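PDB 6MVF: beta-galactosidase/beta-glucuronidase from Faecalibacterium prausnitzii L2-6, which binds flavin mononucleotide and, as a glycoside hydrolase family 2 beta-glucuronidase, probably cleaves beta-glucuronides. Local coordinates for residues 376-381 / 414-419. Sequence-based numbering, arbitrary orientation.
Sequences EEMKEL and HDLQKL. With FMN (flavin mononucleotide), chain G.
Leu419 N donates to Asp415 O at 2.9 Å within the helical turn that carries Leu419, whose side chain packs against Met378 and Lys379. Segments 376-381 and 414-419 lie on two successive outer helices of the TIM barrel, 368-385 and 407-423, joined through strand 391-398. The axes of segments 376-381 and 414-419 pass 10.5 Å apart, inclined at 22°, as neighbouring helices of a (beta/alpha)8 barrel do. The interface is small and apolar. Leu416 reaches across with one methyl, CD2, which lies 3.7 Å from Met378 CB. Met378 CG is anti to its backbone N (chi1 -170°), and a bend at chi2 (74°) turns the thioether away from the partner helix, while its side chain packs on Trp394 of the strand beneath. Leu416 likewise rests on Ile396 of that strand. Leu419 CD2 comes within 4.1 Å of Met378 CB and equally close to Lys379 N, against the backbone of the facing helix. Lys379 gives this contact little more than its base; beyond CG its chain is fully extended toward the FMN phosphate. The modelled 1.9 Å between Lys379 NZ and FMN O3P is doubtful in detail at this resolution. Tyr177 and Asp174 also hold the flavin nucleotide. Hydrocarbon contacts of Met378 with Leu416 and Leu419 thus join the helices, with Leu419 also against the base of Lys379, whose amine, probably protonated, would offset phosphate charge.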
# COMPACT_ATOMS: atom_id res chain seq x y z
N GLU A 376 3.79 27.08 -33.06
CA GLU A 376 2.92 26.01 -32.57
C GLU A 376 3.46 25.43 -31.27
O GLU A 376 2.69 25.16 -30.34
CB GLU A 376 2.81 24.90 -33.61
CG GLU A 376 2.24 25.34 -34.93
CD GLU A 376 0.73 25.36 -34.95
OE1 GLU A 376 0.13 25.93 -34.02
OE2 GLU A 376 0.15 24.81 -35.91
N GLU A 377 4.78 25.24 -31.20
CA GLU A 377 5.39 24.65 -30.01
C GLU A 377 5.22 25.57 -28.81
O GLU A 377 5.03 25.08 -27.69
CB GLU A 377 6.87 24.36 -30.26
CG GLU A 377 7.46 23.36 -29.29
CD GLU A 377 8.70 22.63 -29.82
OE1 GLU A 377 9.50 23.23 -30.58
OE2 GLU A 377 8.89 21.45 -29.45
N MET A 378 5.26 26.88 -29.02
CA MET A 378 5.04 27.79 -27.90
C MET A 378 3.58 27.83 -27.50
O MET A 378 3.26 27.95 -26.31
CB MET A 378 5.54 29.18 -28.24
CG MET A 378 5.58 30.09 -27.05
SD MET A 378 6.96 29.65 -25.96
CE MET A 378 6.22 30.10 -24.42
N LYS A 379 2.69 27.69 -28.48
CA LYS A 379 1.24 27.67 -28.20
C LYS A 379 0.90 26.41 -27.39
O LYS A 379 0.10 26.49 -26.52
CB LYS A 379 0.45 27.81 -29.50
CG LYS A 379 -0.93 28.41 -29.32
CD LYS A 379 -1.64 28.78 -30.59
CE LYS A 379 -3.11 29.03 -30.36
NZ LYS A 379 -3.83 29.38 -31.60
N GLU A 380 1.52 25.29 -27.71
CA GLU A 380 1.28 24.07 -26.96
C GLU A 380 1.91 24.15 -25.57
O GLU A 380 1.34 23.64 -24.60
CB GLU A 380 1.82 22.85 -27.71
CG GLU A 380 1.10 22.55 -29.00
CD GLU A 380 1.75 21.41 -29.77
OE1 GLU A 380 3.00 21.33 -29.80
OE2 GLU A 380 1.01 20.59 -30.34
N LEU A 381 3.08 24.76 -25.46
CA LEU A 381 3.74 24.85 -24.16
C LEU A 381 2.90 25.67 -23.19
O LEU A 381 2.77 25.32 -22.02
CB LEU A 381 5.13 25.45 -24.31
CG LEU A 381 5.87 25.75 -23.00
CD1 LEU A 381 6.12 24.45 -22.22
CD2 LEU A 381 7.16 26.53 -23.27
N HIS A 414 10.00 38.69 -31.76
CA HIS A 414 8.88 39.57 -31.46
C HIS A 414 7.55 38.84 -31.61
O HIS A 414 6.64 39.04 -30.80
CB HIS A 414 8.94 40.81 -32.36
CG HIS A 414 10.10 41.72 -32.08
ND1 HIS A 414 11.02 42.07 -33.04
CD2 HIS A 414 10.49 42.34 -30.94
CE1 HIS A 414 11.94 42.86 -32.51
NE2 HIS A 414 11.64 43.04 -31.24
N ASP A 415 7.42 37.98 -32.63
CA ASP A 415 6.23 37.15 -32.76
C ASP A 415 6.00 36.30 -31.52
O ASP A 415 4.87 36.19 -31.03
CB ASP A 415 6.33 36.24 -34.00
CG ASP A 415 6.37 37.03 -35.32
OD1 ASP A 415 5.87 38.18 -35.35
OD2 ASP A 415 6.89 36.52 -36.35
N LEU A 416 7.07 35.71 -30.98
CA LEU A 416 6.97 34.87 -29.79
C LEU A 416 6.65 35.70 -28.55
O LEU A 416 5.85 35.28 -27.71
CB LEU A 416 8.28 34.09 -29.59
CG LEU A 416 8.46 32.84 -30.44
CD1 LEU A 416 9.93 32.39 -30.49
CD2 LEU A 416 7.55 31.73 -29.92
N GLN A 417 7.27 36.88 -28.41
CA GLN A 417 6.92 37.74 -27.29
C GLN A 417 5.44 38.13 -27.36
O GLN A 417 4.75 38.12 -26.34
CB GLN A 417 7.79 39.00 -27.27
CG GLN A 417 7.35 40.04 -26.25
CD GLN A 417 7.68 39.66 -24.82
OE1 GLN A 417 8.33 38.63 -24.57
NE2 GLN A 417 7.26 40.48 -23.87
N LYS A 418 4.95 38.42 -28.57
CA LYS A 418 3.55 38.81 -28.72
C LYS A 418 2.62 37.64 -28.41
O LYS A 418 1.55 37.84 -27.82
CB LYS A 418 3.31 39.34 -30.13
CG LYS A 418 1.93 39.98 -30.29
CD LYS A 418 1.37 39.88 -31.71
CE LYS A 418 0.05 40.65 -31.83
NZ LYS A 418 -0.62 40.50 -33.16
N LEU A 419 3.03 36.42 -28.75
CA LEU A 419 2.19 35.25 -28.50
C LEU A 419 2.10 34.93 -27.02
O LEU A 419 1.02 34.56 -26.52
CB LEU A 419 2.72 34.05 -29.27
CG LEU A 419 1.92 32.76 -29.07
CD1 LEU A 419 0.54 32.96 -29.62
CD2 LEU A 419 2.63 31.59 -29.74
N1 FMN G . -10.08 27.19 -26.94
C2 FMN G . -10.67 25.99 -27.06
O2 FMN G . -11.56 25.80 -27.89
N3 FMN G . -10.35 24.96 -26.31
C4 FMN G . -9.44 25.01 -25.39
O4 FMN G . -9.14 24.05 -24.71
C4A FMN G . -8.77 26.26 -25.20
N5 FMN G . -7.85 26.31 -24.29
C5A FMN G . -7.19 27.43 -24.06
C6 FMN G . -6.23 27.45 -23.08
C7 FMN G . -5.55 28.59 -22.82
C7M FMN G . -4.51 28.60 -21.77
C8 FMN G . -5.83 29.78 -23.60
C8M FMN G . -5.07 31.04 -23.34
C9 FMN G . -6.80 29.76 -24.58
C9A FMN G . -7.51 28.62 -24.84
N10 FMN G . -8.46 28.58 -25.84
C10 FMN G . -9.14 27.38 -26.04
C1' FMN G . -8.73 29.83 -26.54
C2' FMN G . -8.44 30.03 -28.01
O2' FMN G . -7.10 30.45 -27.98
C3' FMN G . -9.22 31.18 -28.61
O3' FMN G . -10.33 31.48 -27.80
C4' FMN G . -9.80 30.90 -29.98
O4' FMN G . -10.33 29.58 -29.92
C5' FMN G . -8.81 31.05 -31.14
O5' FMN G . -8.25 29.81 -31.51
P FMN G . -6.96 29.66 -32.42
O1P FMN G . -7.23 28.39 -33.12
O2P FMN G . -6.94 30.90 -33.27
O3P FMN G . -5.74 29.61 -31.56